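Local coordinates for protein thermospermine synthase (Medicago truncatula, PDB 6BQ6) that probably makes the tetraamine thermospermine by transferring an aminopropyl group from decarboxylated S-adenosylmethionine to spermidine, at residues B[77-91]-B[247-260]. Numbering follows the deposited sequence.
Sequences LQSAETDEFIYHECL and YSAHIPSYADIWGW. With TER (N-(3-amino-propyl)-N-(5-aminopropyl)-1,4-diaminobutane), chain F.
Cys90 and Ile86 bring helix 84-91 onto the hairpin of strands 247-251 and 256-260, its axis 8.4 Å from that of the first and nearly antiparallel to it (165°), while the second runs roughly parallel to the helix. At the hairpin's tip, the carboxylate of Asp83 grips Ser253 twice: Ser253 OG donates to Asp83 OD1 (2.7 Å) on its syn lone pair, and Ser253 N to Asp83 OD2 (2.9 Å), also on the syn side. With CG between its backbone N and carbonyl carbon (chi1 61°), Asp83 presents both oxygens to the 3-10 turn 252-254, and two bonds fix the group's rotation. Tyr254 crosses Tyr87 at about a right angle, its hydroxyl over one face of the Tyr87 ring and donating to Gln78 O at 2.6 Å. One face of the Tyr254 ring carries thermospermine C10, 3.5 Å above its centre; Ile251 CG2 covers the opposite face. A leucine in place of Tyr254 would probably leave Gln78 O without this donor and the polyamine without the ring against C10. Tyr87 also points its edge at the face of Trp258 in an offset edge-to-face pair, planes at 64°, and its hydroxyl is hydrogen-bonded to Asp181, the predicted proton acceptor. Farther along the helix, Cys90 CB makes a CH-pi contact 3.5 Å from the centroid of the Trp260 six-membered ring, nearly on its normal. Tyr247 OH donates to Cys90 O (2.5 Å), and a water bridges that hydroxyl to Leu91 O. Leu77, Gln78, Tyr87, Tyr254 and Trp258 thus form part of the polyamine pocket of a spermidine/spermine synthase fold, where the helix after the N-terminal sheet packs against the terminal antiparallel hairpin of the Rossmann-like sheet.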
ATOM      1  N   LEU B  77       6.112  -7.400 -13.105  1.00 29.86           N
ATOM      2  CA  LEU B  77       5.284  -8.318 -13.780  1.00 28.35           C
ATOM      3  C   LEU B  77       5.716  -8.464 -15.233  1.00 29.95           C
ATOM      4  O   LEU B  77       5.930  -7.434 -15.939  1.00 28.79           O
ATOM      5  CB  LEU B  77       3.876  -7.794 -13.717  1.00 29.87           C
ATOM      6  CG  LEU B  77       2.856  -8.597 -14.465  1.00 30.82           C
ATOM      7  CD1 LEU B  77       2.565  -9.888 -13.762  1.00 30.36           C
ATOM      8  CD2 LEU B  77       1.614  -7.743 -14.604  1.00 32.59           C
ATOM      9  N   GLN B  78       5.864  -9.722 -15.672  1.00 27.37           N
ATOM     10  CA  GLN B  78       6.207 -10.037 -17.071  1.00 28.59           C
ATOM     11  C   GLN B  78       5.026 -10.554 -17.851  1.00 28.35           C
ATOM     12  O   GLN B  78       4.805 -10.192 -19.029  1.00 32.26           O
ATOM     13  CB  GLN B  78       7.276 -11.123 -17.101  1.00 29.23           C
ATOM     14  CG  GLN B  78       8.523 -10.805 -16.334  1.00 32.11           C
ATOM     15  CD  GLN B  78       9.255  -9.646 -16.930  1.00 36.29           C
ATOM     16  OE1 GLN B  78       9.672  -9.697 -18.091  1.00 40.11           O
ATOM     17  NE2 GLN B  78       9.425  -8.584 -16.152  1.00 38.93           N
ATOM     18  N   SER B  79       4.325 -11.509 -17.267  1.00 27.29           N
ATOM     19  CA  SER B  79       3.293 -12.239 -17.954  1.00 29.77           C
ATOM     20  C   SER B  79       2.271 -12.653 -16.964  1.00 27.78           C
ATOM     21  O   SER B  79       2.643 -13.162 -15.918  1.00 29.41           O
ATOM     22  CB  SER B  79       3.914 -13.482 -18.603  1.00 34.25           C
ATOM     23  OG  SER B  79       2.973 -14.538 -18.796  1.00 40.34           O
ATOM     24  N   ALA B  80       0.992 -12.409 -17.236  1.00 24.94           N
ATOM     25  CA  ALA B  80      -0.068 -13.019 -16.459  1.00 24.41           C
ATOM     26  C   ALA B  80      -0.844 -14.011 -17.264  1.00 25.54           C
ATOM     27  O   ALA B  80      -1.111 -13.836 -18.448  1.00 24.83           O
ATOM     28  CB  ALA B  80      -1.000 -11.978 -15.894  1.00 24.42           C
ATOM     29  N   GLU B  81      -1.323 -15.015 -16.583  1.00 24.31           N
ATOM     30  CA  GLU B  81      -2.000 -16.103 -17.232  1.00 26.54           C
ATOM     31  C   GLU B  81      -3.230 -15.695 -18.044  1.00 26.25           C
ATOM     32  O   GLU B  81      -3.450 -16.245 -19.134  1.00 27.27           O
ATOM     33  CB  GLU B  81      -2.373 -17.135 -16.163  1.00 29.27           C
ATOM     34  CG  GLU B  81      -3.090 -18.366 -16.638  1.00 31.57           C
ATOM     35  CD  GLU B  81      -3.381 -19.351 -15.484  1.00 35.66           C
ATOM     36  OE1 GLU B  81      -3.519 -18.925 -14.311  1.00 33.46           O
ATOM     37  OE2 GLU B  81      -3.400 -20.572 -15.770  1.00 35.95           O
ATOM     38  N   THR B  82      -4.057 -14.798 -17.521  1.00 24.05           N
ATOM     39  CA  THR B  82      -5.308 -14.514 -18.187  1.00 24.97           C
ATOM     40  C   THR B  82      -5.098 -13.740 -19.490  1.00 23.30           C
ATOM     41  O   THR B  82      -5.952 -13.808 -20.347  1.00 23.43           O
ATOM     42  CB  THR B  82      -6.285 -13.692 -17.324  1.00 26.19           C
ATOM     43  OG1 THR B  82      -5.622 -12.529 -16.805  1.00 27.41           O
ATOM     44  CG2 THR B  82      -6.795 -14.533 -16.186  1.00 27.70           C
ATOM     45  N   ASP B  83      -4.048 -12.923 -19.587  1.00 22.05           N
ATOM     46  CA  ASP B  83      -3.891 -12.076 -20.730  1.00 21.38           C
ATOM     47  C   ASP B  83      -2.561 -12.073 -21.442  1.00 20.31           C
ATOM     48  O   ASP B  83      -2.405 -11.287 -22.398  1.00 19.08           O
ATOM     49  CB  ASP B  83      -4.345 -10.621 -20.440  1.00 23.27           C
ATOM     50  CG  ASP B  83      -3.582  -9.936 -19.340  1.00 23.21           C
ATOM     51  OD1 ASP B  83      -2.460 -10.333 -19.025  1.00 23.95           O
ATOM     52  OD2 ASP B  83      -4.130  -8.962 -18.758  1.00 24.81           O
ATOM     53  N   GLU B  84      -1.626 -12.922 -21.060  1.00 20.50           N
ATOM     54  CA  GLU B  84      -0.365 -12.982 -21.809  1.00 21.18           C
ATOM     55  C   GLU B  84      -0.549 -13.306 -23.295  1.00 20.91           C
ATOM     56  O   GLU B  84       0.273 -12.914 -24.108  1.00 19.26           O
ATOM     57  CB  GLU B  84       0.667 -13.907 -21.152  1.00 22.26           C
ATOM     58  CG  GLU B  84       0.268 -15.352 -21.029  1.00 23.12           C
ATOM     59  CD  GLU B  84       0.562 -16.227 -22.236  1.00 24.25           C
ATOM     60  OE1 GLU B  84       0.313 -17.445 -22.120  1.00 26.79           O
ATOM     61  OE2 GLU B  84       0.995 -15.770 -23.306  1.00 23.03           O
ATOM     62  N   PHE B  85      -1.616 -14.024 -23.632  1.00 19.89           N
ATOM     63  CA  PHE B  85      -1.940 -14.330 -25.039  1.00 20.22           C
ATOM     64  C   PHE B  85      -1.998 -13.047 -25.894  1.00 19.27           C
ATOM     65  O   PHE B  85      -1.668 -13.063 -27.068  1.00 19.10           O
ATOM     66  CB  PHE B  85      -3.206 -15.183 -25.181  1.00 20.72           C
ATOM     67  CG  PHE B  85      -4.501 -14.439 -24.972  1.00 21.21           C
ATOM     68  CD1 PHE B  85      -5.132 -13.830 -25.997  1.00 21.28           C
ATOM     69  CD2 PHE B  85      -5.065 -14.344 -23.714  1.00 21.94           C
ATOM     70  CE1 PHE B  85      -6.325 -13.143 -25.828  1.00 22.13           C
ATOM     71  CE2 PHE B  85      -6.259 -13.661 -23.528  1.00 22.44           C
ATOM     72  CZ  PHE B  85      -6.880 -13.047 -24.577  1.00 22.45           C
ATOM     73  N   ILE B  86      -2.458 -11.925 -25.297  1.00 18.37           N
ATOM     74  CA  ILE B  86      -2.534 -10.687 -26.033  1.00 18.85           C
ATOM     75  C   ILE B  86      -1.112 -10.216 -26.421  1.00 18.83           C
ATOM     76  O   ILE B  86      -0.887  -9.885 -27.586  1.00 17.75           O
ATOM     77  CB  ILE B  86      -3.258  -9.596 -25.240  1.00 19.51           C
ATOM     78  CG1 ILE B  86      -4.654 -10.065 -24.844  1.00 19.87           C
ATOM     79  CG2 ILE B  86      -3.348  -8.286 -26.031  1.00 19.74           C
ATOM     80  CD1 ILE B  86      -5.383  -9.070 -23.990  1.00 21.00           C
ATOM     81  N   TYR B  87      -0.205 -10.153 -25.442  1.00 18.47           N
ATOM     82  CA  TYR B  87       1.121  -9.669 -25.684  1.00 17.88           C
ATOM     83  C   TYR B  87       1.807 -10.617 -26.696  1.00 17.44           C
ATOM     84  O   TYR B  87       2.463 -10.158 -27.619  1.00 16.80           O
ATOM     85  CB  TYR B  87       1.918  -9.615 -24.355  1.00 18.99           C
ATOM     86  CG  TYR B  87       3.370  -9.340 -24.563  1.00 18.75           C
ATOM     87  CD1 TYR B  87       3.870  -8.032 -24.590  1.00 19.82           C
ATOM     88  CD2 TYR B  87       4.275 -10.383 -24.713  1.00 18.77           C
ATOM     89  CE1 TYR B  87       5.229  -7.800 -24.805  1.00 20.19           C
ATOM     90  CE2 TYR B  87       5.607 -10.158 -24.948  1.00 19.30           C
ATOM     91  CZ  TYR B  87       6.080  -8.867 -24.976  1.00 20.83           C
ATOM     92  OH  TYR B  87       7.435  -8.644 -25.182  1.00 22.37           O
ATOM     93  N   HIS B  88       1.672 -11.917 -26.496  1.00 17.22           N
ATOM     94  CA  HIS B  88       2.428 -12.826 -27.337  1.00 17.40           C
ATOM     95  C   HIS B  88       1.851 -12.957 -28.741  1.00 17.03           C
ATOM     96  O   HIS B  88       2.608 -13.082 -29.695  1.00 17.29           O
ATOM     97  CB  HIS B  88       2.624 -14.149 -26.633  1.00 17.79           C
ATOM     98  CG  HIS B  88       3.527 -14.029 -25.455  1.00 18.85           C
ATOM     99  ND1 HIS B  88       3.066 -13.993 -24.155  1.00 20.04           N
ATOM    100  CD2 HIS B  88       4.865 -13.783 -25.387  1.00 18.92           C
ATOM    101  CE1 HIS B  88       4.091 -13.806 -23.337  1.00 20.03           C
ATOM    102  NE2 HIS B  88       5.194 -13.694 -24.061  1.00 19.81           N
ATOM    103  N   GLU B  89       0.536 -12.914 -28.898  1.00 17.08           N
ATOM    104  CA  GLU B  89      -0.040 -12.878 -30.244  1.00 18.16           C
ATOM    105  C   GLU B  89       0.311 -11.596 -30.986  1.00 18.16           C
ATOM    106  O   GLU B  89       0.669 -11.644 -32.158  1.00 18.19           O
ATOM    107  CB  GLU B  89      -1.544 -13.024 -30.224  1.00 18.92           C
ATOM    108  CG  GLU B  89      -2.032 -14.446 -29.948  1.00 19.78           C
ATOM    109  CD  GLU B  89      -3.529 -14.600 -30.095  1.00 22.02           C
ATOM    110  OE1 GLU B  89      -4.212 -13.709 -30.680  1.00 22.45           O
ATOM    111  OE2 GLU B  89      -4.052 -15.655 -29.647  1.00 23.16           O
ATOM    112  N   CYS B  90       0.244 -10.458 -30.288  1.00 17.39           N
ATOM    113  CA  CYS B  90       0.643  -9.170 -30.897  1.00 17.63           C
ATOM    114  C   CYS B  90       2.118  -9.105 -31.255  1.00 17.28           C
ATOM    115  O   CYS B  90       2.454  -8.555 -32.313  1.00 17.94           O
ATOM    116  CB  CYS B  90       0.303  -7.975 -30.041  1.00 17.95           C
ATOM    117  SG  CYS B  90      -1.480  -7.661 -29.946  1.00 19.82           S
ATOM    118  N   LEU B  91       2.976  -9.665 -30.415  1.00 17.12           N
ATOM    119  CA  LEU B  91       4.414  -9.663 -30.655  1.00 16.79           C
ATOM    120  C   LEU B  91       4.773 -10.493 -31.880  1.00 16.59           C
ATOM    121  O   LEU B  91       5.630 -10.112 -32.650  1.00 16.72           O
ATOM    122  CB  LEU B  91       5.185 -10.225 -29.484  1.00 16.03           C
ATOM    123  CG  LEU B  91       6.729 -10.439 -29.570  1.00 16.27           C
ATOM    124  CD1 LEU B  91       7.423  -9.090 -29.811  1.00 16.79           C
ATOM    125  CD2 LEU B  91       7.251 -11.142 -28.368  1.00 16.72           C
ATOM    126  N   TYR B 247       2.635  -0.314 -33.524  1.00 18.32           N
ATOM    127  CA  TYR B 247       1.281  -0.759 -33.189  1.00 18.06           C
ATOM    128  C   TYR B 247       1.148  -1.061 -31.732  1.00 17.68           C
ATOM    129  O   TYR B 247       2.144  -1.204 -31.005  1.00 17.02           O
ATOM    130  CB  TYR B 247       0.863  -1.923 -34.082  1.00 18.09           C
ATOM    131  CG  TYR B 247       1.625  -3.198 -33.918  1.00 17.14           C
ATOM    132  CD1 TYR B 247       2.845  -3.366 -34.520  1.00 17.71           C
ATOM    133  CD2 TYR B 247       1.059  -4.287 -33.266  1.00 17.08           C
ATOM    134  CE1 TYR B 247       3.529  -4.560 -34.411  1.00 17.50           C
ATOM    135  CE2 TYR B 247       1.737  -5.500 -33.175  1.00 17.34           C
ATOM    136  CZ  TYR B 247       2.942  -5.635 -33.767  1.00 17.35           C
ATOM    137  OH  TYR B 247       3.682  -6.785 -33.635  1.00 18.28           O
ATOM    138  N   SER B 248      -0.079  -1.030 -31.230  1.00 17.40           N
ATOM    139  CA  SER B 248      -0.290  -1.139 -29.797  1.00 17.34           C
ATOM    140  C   SER B 248      -1.597  -1.809 -29.418  1.00 17.46           C
ATOM    141  O   SER B 248      -2.518  -1.917 -30.240  1.00 18.35           O
ATOM    142  CB  SER B 248      -0.188   0.255 -29.160  1.00 18.45           C
ATOM    143  OG  SER B 248      -1.250   1.107 -29.610  1.00 18.99           O
ATOM    144  N   ALA B 249      -1.687  -2.236 -28.177  1.00 16.91           N
ATOM    145  CA  ALA B 249      -2.888  -2.913 -27.678  1.00 17.49           C
ATOM    146  C   ALA B 249      -2.880  -2.884 -26.189  1.00 18.16           C
ATOM    147  O   ALA B 249      -1.848  -2.952 -25.571  1.00 18.36           O
ATOM    148  CB  ALA B 249      -2.894  -4.360 -28.173  1.00 18.39           C
ATOM    149  N   HIS B 250      -4.066  -2.823 -25.604  1.00 18.52           N
ATOM    150  CA  HIS B 250      -4.171  -2.877 -24.156  1.00 19.14           C
ATOM    151  C   HIS B 250      -3.920  -4.245 -23.576  1.00 19.86           C
ATOM    152  O   HIS B 250      -4.476  -5.233 -24.067  1.00 19.35           O
ATOM    153  CB  HIS B 250      -5.603  -2.468 -23.790  1.00 19.77           C
ATOM    154  CG  HIS B 250      -5.858  -2.325 -22.306  1.00 20.52           C
ATOM    155  ND1 HIS B 250      -6.813  -3.056 -21.649  1.00 20.54           N
ATOM    156  CD2 HIS B 250      -5.265  -1.562 -21.365  1.00 21.33           C
ATOM    157  CE1 HIS B 250      -6.784  -2.777 -20.361  1.00 21.08           C
ATOM    158  NE2 HIS B 250      -5.852  -1.861 -20.165  1.00 20.97           N
ATOM    159  N   ILE B 251      -3.150  -4.283 -22.494  1.00 20.58           N
ATOM    160  CA  ILE B 251      -2.931  -5.506 -21.742  1.00 21.79           C
ATOM    161  C   ILE B 251      -3.354  -5.233 -20.271  1.00 21.39           C
ATOM    162  O   ILE B 251      -2.718  -4.496 -19.571  1.00 22.06           O
ATOM    163  CB  ILE B 251      -1.499  -5.978 -21.875  1.00 23.79           C
ATOM    164  CG1 ILE B 251      -1.227  -6.332 -23.366  1.00 26.15           C
ATOM    165  CG2 ILE B 251      -1.256  -7.232 -21.039  1.00 24.14           C
ATOM    166  CD1 ILE B 251       0.212  -6.319 -23.676  1.00 29.47           C
ATOM    167  N   PRO B 252      -4.483  -5.774 -19.857  1.00 22.01           N
ATOM    168  CA  PRO B 252      -5.063  -5.358 -18.576  1.00 21.68           C
ATOM    169  C   PRO B 252      -4.103  -5.498 -17.423  1.00 22.74           C
ATOM    170  O   PRO B 252      -4.013  -4.585 -16.610  1.00 22.97           O
ATOM    171  CB  PRO B 252      -6.277  -6.289 -18.417  1.00 22.80           C
ATOM    172  CG  PRO B 252      -6.665  -6.615 -19.787  1.00 23.64           C
ATOM    173  CD  PRO B 252      -5.419  -6.618 -20.617  1.00 22.50           C
ATOM    174  N   SER B 253      -3.338  -6.583 -17.378  1.00 21.81           N
ATOM    175  CA  SER B 253      -2.438  -6.818 -16.253  1.00 23.07           C
ATOM    176  C   SER B 253      -1.271  -5.853 -16.225  1.00 24.13           C
ATOM    177  O   SER B 253      -0.648  -5.673 -15.184  1.00 24.88           O
ATOM    178  CB  SER B 253      -1.891  -8.237 -16.251  1.00 22.52           C
ATOM    179  OG  SER B 253      -1.175  -8.532 -17.410  1.00 22.06           O
ATOM    180  N   TYR B 254      -0.965  -5.244 -17.366  1.00 24.57           N
ATOM    181  CA  TYR B 254       0.078  -4.236 -17.465  1.00 26.36           C
ATOM    182  C   TYR B 254      -0.355  -2.851 -17.084  1.00 26.74           C
ATOM    183  O   TYR B 254       0.507  -1.945 -17.023  1.00 29.53           O
ATOM    184  CB  TYR B 254       0.635  -4.252 -18.911  1.00 27.88           C
ATOM    185  CG  TYR B 254       1.419  -5.475 -19.373  1.00 28.48           C
ATOM    186  CD1 TYR B 254       1.575  -6.630 -18.582  1.00 29.38           C
ATOM    187  CD2 TYR B 254       1.991  -5.487 -20.639  1.00 30.63           C
ATOM    188  CE1 TYR B 254       2.291  -7.715 -19.040  1.00 30.53           C
ATOM    189  CE2 TYR B 254       2.712  -6.574 -21.110  1.00 31.36           C
ATOM    190  CZ  TYR B 254       2.862  -7.689 -20.315  1.00 32.92           C
ATOM    191  OH  TYR B 254       3.568  -8.750 -20.789  1.00 33.06           O
ATOM    192  N   ALA B 255      -1.653  -2.612 -16.864  1.00 25.87           N
ATOM    193  CA  ALA B 255      -2.259  -1.299 -16.615  1.00 27.73           C
ATOM    194  C   ALA B 255      -1.878  -0.240 -17.635  1.00 27.39           C
ATOM    195  O   ALA B 255      -1.727   0.925 -17.300  1.00 27.74           O
ATOM    196  CB  ALA B 255      -1.963  -0.786 -15.176  1.00 30.83           C
ATOM    197  N   ASP B 256      -1.666  -0.658 -18.892  1.00 23.19           N
ATOM    198  CA  ASP B 256      -1.347   0.283 -19.922  1.00 22.27           C
ATOM    199  C   ASP B 256      -1.564  -0.361 -21.252  1.00 21.63           C
ATOM    200  O   ASP B 256      -1.773  -1.590 -21.358  1.00 19.85           O
ATOM    201  CB  ASP B 256       0.114   0.736 -19.823  1.00 22.18           C
ATOM    202  CG  ASP B 256       0.330   2.183 -20.335  1.00 23.53           C
ATOM    203  OD1 ASP B 256      -0.583   2.766 -20.983  1.00 23.32           O
ATOM    204  OD2 ASP B 256       1.435   2.674 -20.099  1.00 24.08           O
ATOM    205  N   ILE B 257      -1.576   0.506 -22.235  1.00 21.01           N
ATOM    206  CA  ILE B 257      -1.443   0.112 -23.617  1.00 19.72           C
ATOM    207  C   ILE B 257       0.052  -0.283 -23.739  1.00 19.00           C
ATOM    208  O   ILE B 257       0.925   0.413 -23.222  1.00 19.76           O
ATOM    209  CB  ILE B 257      -1.779   1.269 -24.559  1.00 19.84           C
ATOM    210  CG1 ILE B 257      -3.207   1.758 -24.350  1.00 21.15           C
ATOM    211  CG2 ILE B 257      -1.591   0.864 -25.993  1.00 19.40           C
ATOM    212  CD1 ILE B 257      -4.252   0.716 -24.631  1.00 21.71           C
ATOM    213  N   TRP B 258       0.327  -1.373 -24.415  1.00 19.08           N
ATOM    214  CA  TRP B 258       1.675  -1.774 -24.744  1.00 18.35           C
ATOM    215  C   TRP B 258       1.945  -1.656 -26.250  1.00 17.72           C
ATOM    216  O   TRP B 258       1.025  -1.772 -27.080  1.00 16.68           O
ATOM    217  CB  TRP B 258       1.894  -3.237 -24.293  1.00 18.99           C
ATOM    218  CG  TRP B 258       3.278  -3.446 -23.880  1.00 19.60           C
ATOM    219  CD1 TRP B 258       4.323  -4.028 -24.595  1.00 19.67           C
ATOM    220  CD2 TRP B 258       3.850  -2.958 -22.677  1.00 20.27           C
ATOM    221  NE1 TRP B 258       5.478  -3.941 -23.853  1.00 20.52           N
ATOM    222  CE2 TRP B 258       5.232  -3.271 -22.697  1.00 20.72           C
ATOM    223  CE3 TRP B 258       3.343  -2.249 -21.580  1.00 21.47           C
ATOM    224  CZ2 TRP B 258       6.070  -2.944 -21.615  1.00 21.34           C
ATOM    225  CZ3 TRP B 258       4.220  -1.873 -20.553  1.00 23.00           C
ATOM    226  CH2 TRP B 258       5.531  -2.217 -20.594  1.00 23.23           C
ATOM    227  N   GLY B 259       3.219  -1.503 -26.616  1.00 17.50           N
ATOM    228  CA  GLY B 259       3.559  -1.309 -28.000  1.00 16.43           C
ATOM    229  C   GLY B 259       4.545  -2.315 -28.563  1.00 16.69           C
ATOM    230  O   GLY B 259       5.303  -2.951 -27.823  1.00 16.61           O
ATOM    231  N   TRP B 260       4.522  -2.367 -29.875  1.00 16.53           N
ATOM    232  CA  TRP B 260       5.467  -3.161 -30.676  1.00 17.24           C
ATOM    233  C   TRP B 260       5.745  -2.413 -31.931  1.00 17.52           C
ATOM    234  O   TRP B 260       4.969  -1.534 -32.360  1.00 17.52           O
ATOM    235  CB  TRP B 260       4.853  -4.532 -31.064  1.00 16.54           C
ATOM    236  CG  TRP B 260       4.383  -5.309 -29.891  1.00 17.18           C
ATOM    237  CD1 TRP B 260       5.095  -6.252 -29.147  1.00 17.40           C
ATOM    238  CD2 TRP B 260       3.095  -5.254 -29.282  1.00 17.02           C
ATOM    239  NE1 TRP B 260       4.337  -6.743 -28.140  1.00 18.23           N
ATOM    240  CE2 TRP B 260       3.117  -6.119 -28.157  1.00 17.19           C
ATOM    241  CE3 TRP B 260       1.922  -4.528 -29.535  1.00 17.23           C
ATOM    242  CZ2 TRP B 260       2.022  -6.276 -27.336  1.00 17.86           C
ATOM    243  CZ3 TRP B 260       0.861  -4.711 -28.706  1.00 17.56           C
ATOM    244  CH2 TRP B 260       0.919  -5.548 -27.606  1.00 17.58           C
TER
HETATM  245  N1  TER F 402      12.856 -10.669 -20.383  1.00 54.71           N
HETATM  246  C2  TER F 402      11.767 -11.201 -21.175  1.00 51.61           C
HETATM  247  C3  TER F 402      11.096 -10.076 -21.956  1.00 48.87           C
HETATM  248  C4  TER F 402      10.328  -9.115 -21.087  1.00 47.73           C
HETATM  249  N5  TER F 402       9.508  -8.239 -21.892  1.00 49.96           N
HETATM  250  C6  TER F 402       8.092  -8.120 -21.626  1.00 47.19           C
HETATM  251  C7  TER F 402       7.600  -6.704 -21.882  1.00 47.30           C
HETATM  252  C8  TER F 402       6.329  -6.475 -21.084  1.00 47.09           C
HETATM  253  N9  TER F 402       6.587  -5.999 -19.742  1.00 45.86           N
HETATM  254  C10 TER F 402       5.461  -5.769 -18.874  1.00 45.94           C
HETATM  255  C11 TER F 402       5.674  -4.696 -17.829  1.00 46.42           C
HETATM  256  C12 TER F 402       4.309  -4.347 -17.237  1.00 47.80           C
HETATM  257  C13 TER F 402       4.398  -3.545 -15.947  1.00 49.60           C
HETATM  258  N14 TER F 402       5.464  -2.561 -16.006  1.00 52.92           N
HETATM  259  O   HOH W   1       4.676  -9.091 -35.024  1.00 19.15           O